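Putative glycosidase ph117-related (Bacteroides thetaiotaomicron, PDB 5A7V) probably acts on beta-mannosidic linkages as a GH130-family enzyme, and binds mannose in a pocket of its beta-strand-rich fold. Local coordinates at residues 258-267 with 319-328. Sequence-based numbering, arbitrary orientation.
Sequences LFSPRDGHFD and TRFITRLDEP
Two arginines stack flat on one another where Arg262 meets Arg324, their guanidinium planes 7° apart and their side chains running oppositely. The pairing of like charges is probably made tolerable by the shared carboxylate of Asp267. Arg262 grips Asp267 OD1 side-on through NE and NH2, while Arg324 NH1 reaches Asp267 OD2 at 2.9 Å from above the carboxylate plane. Each arginine also takes one backbone oxygen near its edge. Arg324 holds Ser260 O end-on, with NH1 at 2.9 Å and NH2 at 3.0 Å, and Arg262 NH2 donates to Leu325 O at 2.8 Å. Arg262 NH1 adds a salt bridge to Asp326 OD1. A chi1 of 57° and an extended chain carry Arg262 across the face of Arg324, whose opposite face is met off-centre by Phe259 CD2, the ring steeply tilted to it.

The His265 ring lies over the other face of the Arg262 guanidinium, and its ND1 donates a nearly straight bond of 2.9 Å to an in-plane lone pair of Asp326 O. Beyond it, Pro328 CB lies 3.9 Å from the Phe266 ring centroid in a CH-pi contact. Toward the other end, Phe259 meets Phe321 obliquely, and a water joins Leu258 O, Thr319 O and Phe321 N.

Tyr288 OH, hydrogen-bonded to Asp267 OD2, ties the network to strand 283-291. At the edge of a blade of the five-bladed beta-propeller expected of GH130 enzymes, away from the sugar pocket, this packing joins the loop before strand 270-280 to strand 320-324 and the following segment 325-328, with Phe259 resting on Ala311 and Phe313 of adjacent strand 306-314.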
# COMPACT_ATOMS: atom_id res chain seq x y z
N LEU A 258 10.85 -3.63 14.19
CA LEU A 258 12.03 -3.59 13.34
C LEU A 258 12.61 -2.18 13.21
O LEU A 258 13.83 -2.03 13.21
CB LEU A 258 11.72 -4.15 11.93
CG LEU A 258 11.68 -5.66 11.74
CD1 LEU A 258 11.03 -6.46 12.79
CD2 LEU A 258 11.27 -6.02 10.33
N PHE A 259 11.71 -1.20 13.04
CA PHE A 259 12.04 0.23 13.23
C PHE A 259 10.75 0.97 13.45
O PHE A 259 9.65 0.42 13.31
CB PHE A 259 12.89 0.81 12.07
CG PHE A 259 12.18 1.03 10.75
CD1 PHE A 259 12.16 0.06 9.75
CD2 PHE A 259 11.62 2.29 10.45
CE1 PHE A 259 11.59 0.30 8.51
CE2 PHE A 259 11.05 2.55 9.24
CZ PHE A 259 11.00 1.54 8.25
N SER A 260 10.91 2.24 13.86
CA SER A 260 9.80 3.03 14.34
C SER A 260 9.89 4.47 13.82
O SER A 260 10.93 4.89 13.28
CB SER A 260 9.90 3.07 15.88
OG SER A 260 9.69 1.77 16.43
N PRO A 261 8.80 5.22 13.99
CA PRO A 261 8.89 6.67 13.74
C PRO A 261 10.00 7.31 14.55
O PRO A 261 10.40 6.81 15.60
CB PRO A 261 7.52 7.20 14.14
CG PRO A 261 6.61 6.01 14.06
CD PRO A 261 7.46 4.83 14.47
N ARG A 262 10.50 8.43 14.04
CA ARG A 262 11.64 9.13 14.63
C ARG A 262 11.39 10.62 14.68
O ARG A 262 10.72 11.20 13.83
CB ARG A 262 12.92 8.84 13.87
CG ARG A 262 12.82 9.20 12.43
CD ARG A 262 14.02 8.87 11.57
NE ARG A 262 13.62 8.99 10.20
CZ ARG A 262 14.40 9.09 9.15
NH1 ARG A 262 15.72 9.03 9.29
NH2 ARG A 262 13.84 9.29 7.97
N ASP A 263 11.98 11.28 15.67
CA ASP A 263 11.84 12.73 15.80
C ASP A 263 12.60 13.43 14.66
O ASP A 263 13.69 13.01 14.23
CB ASP A 263 12.43 13.20 17.10
CG ASP A 263 11.63 12.86 18.34
OD1 ASP A 263 10.51 12.28 18.22
OD2 ASP A 263 12.11 13.22 19.48
N GLY A 264 12.05 14.56 14.21
CA GLY A 264 12.76 15.42 13.29
C GLY A 264 12.64 15.18 11.81
O GLY A 264 13.16 15.92 11.01
N HIS A 265 11.96 14.07 11.47
CA HIS A 265 11.81 13.64 10.09
C HIS A 265 10.33 13.51 9.70
O HIS A 265 9.45 13.50 10.54
CB HIS A 265 12.58 12.32 9.81
CG HIS A 265 14.05 12.44 9.99
ND1 HIS A 265 14.92 12.62 8.95
CD2 HIS A 265 14.80 12.43 11.13
CE1 HIS A 265 16.17 12.72 9.44
NE2 HIS A 265 16.11 12.62 10.76
N PHE A 266 10.12 13.35 8.39
CA PHE A 266 8.77 13.18 7.84
C PHE A 266 8.03 11.95 8.39
O PHE A 266 6.80 11.92 8.41
CB PHE A 266 8.81 13.14 6.31
CG PHE A 266 9.36 11.81 5.78
CD1 PHE A 266 10.74 11.55 5.77
CD2 PHE A 266 8.49 10.82 5.29
CE1 PHE A 266 11.25 10.33 5.33
CE2 PHE A 266 8.99 9.59 4.86
CZ PHE A 266 10.34 9.35 4.88
N ASP A 267 8.80 10.93 8.78
CA ASP A 267 8.23 9.66 9.26
C ASP A 267 8.33 9.63 10.79
O ASP A 267 9.08 8.86 11.40
CB ASP A 267 8.86 8.46 8.62
CG ASP A 267 10.37 8.34 8.81
OD1 ASP A 267 11.07 9.37 9.03
OD2 ASP A 267 10.88 7.18 8.66
N THR A 319 14.93 -9.19 8.97
CA THR A 319 14.51 -8.31 10.05
C THR A 319 15.57 -7.30 10.46
O THR A 319 15.25 -6.45 11.29
CB THR A 319 14.07 -9.08 11.29
OG1 THR A 319 15.19 -9.75 11.88
CG2 THR A 319 12.93 -10.07 10.96
N ARG A 320 16.79 -7.37 9.88
CA ARG A 320 17.87 -6.50 10.29
C ARG A 320 17.89 -5.21 9.48
O ARG A 320 18.30 -5.16 8.33
CB ARG A 320 19.21 -7.20 10.14
CG ARG A 320 20.38 -6.42 10.76
CD ARG A 320 21.71 -7.16 10.66
NE ARG A 320 22.34 -6.90 9.40
CZ ARG A 320 22.92 -5.74 9.01
NH1 ARG A 320 22.97 -4.65 9.79
NH2 ARG A 320 23.44 -5.66 7.80
N PHE A 321 17.46 -4.14 10.16
CA PHE A 321 17.45 -2.79 9.57
C PHE A 321 18.87 -2.28 9.27
O PHE A 321 19.74 -2.40 10.14
CB PHE A 321 16.74 -1.87 10.54
CG PHE A 321 16.78 -0.39 10.17
CD1 PHE A 321 15.86 0.15 9.28
CD2 PHE A 321 17.76 0.46 10.72
CE1 PHE A 321 15.85 1.50 9.00
CE2 PHE A 321 17.76 1.82 10.42
CZ PHE A 321 16.81 2.32 9.56
N ILE A 322 19.08 -1.74 8.08
CA ILE A 322 20.34 -1.11 7.70
C ILE A 322 20.24 0.43 7.70
O ILE A 322 21.07 1.07 8.32
CB ILE A 322 20.84 -1.63 6.35
CG1 ILE A 322 21.05 -3.15 6.40
CG2 ILE A 322 22.15 -0.94 5.96
CD1 ILE A 322 21.44 -3.78 5.09
N THR A 323 19.26 0.98 6.97
CA THR A 323 19.16 2.44 6.80
C THR A 323 17.81 2.77 6.21
O THR A 323 17.06 1.90 5.73
CB THR A 323 20.30 2.96 5.90
OG1 THR A 323 20.28 4.41 5.89
CG2 THR A 323 20.25 2.41 4.50
N ARG A 324 17.49 4.07 6.27
CA ARG A 324 16.31 4.62 5.61
C ARG A 324 16.61 5.99 5.06
O ARG A 324 17.56 6.64 5.50
CB ARG A 324 15.09 4.66 6.54
CG ARG A 324 15.26 5.50 7.80
CD ARG A 324 13.99 5.58 8.63
NE ARG A 324 14.30 5.56 10.07
CZ ARG A 324 13.40 5.47 11.03
NH1 ARG A 324 12.12 5.73 10.78
NH2 ARG A 324 13.75 5.19 12.26
N LEU A 325 15.83 6.41 4.07
CA LEU A 325 15.98 7.78 3.54
C LEU A 325 15.66 8.81 4.61
O LEU A 325 14.73 8.64 5.37
CB LEU A 325 15.04 8.03 2.35
CG LEU A 325 15.06 7.01 1.22
CD1 LEU A 325 14.05 7.38 0.14
CD2 LEU A 325 16.46 6.86 0.67
N ASP A 326 16.42 9.92 4.63
CA ASP A 326 16.17 11.00 5.61
C ASP A 326 15.04 11.93 5.22
O ASP A 326 14.47 12.61 6.09
CB ASP A 326 17.47 11.75 5.87
CG ASP A 326 18.42 10.96 6.79
OD1 ASP A 326 17.94 10.22 7.69
OD2 ASP A 326 19.64 11.00 6.53
N GLU A 327 14.75 11.99 3.92
CA GLU A 327 13.73 12.86 3.30
C GLU A 327 12.84 11.95 2.47
O GLU A 327 13.32 10.96 1.92
CB GLU A 327 14.37 13.91 2.38
CG GLU A 327 15.48 14.76 3.02
CD GLU A 327 15.01 15.62 4.10
OE1 GLU A 327 13.80 15.84 4.22
OE2 GLU A 327 15.91 16.17 4.81
N PRO A 328 11.56 12.28 2.32
CA PRO A 328 10.71 11.42 1.49
C PRO A 328 11.12 11.52 0.05
O PRO A 328 11.51 12.57 -0.43
CB PRO A 328 9.31 11.98 1.73
CG PRO A 328 9.52 13.46 2.06
CD PRO A 328 10.85 13.49 2.80
O HOH W 1 15.68 -4.17 12.63
O HOH W 2 12.34 14.52 6.92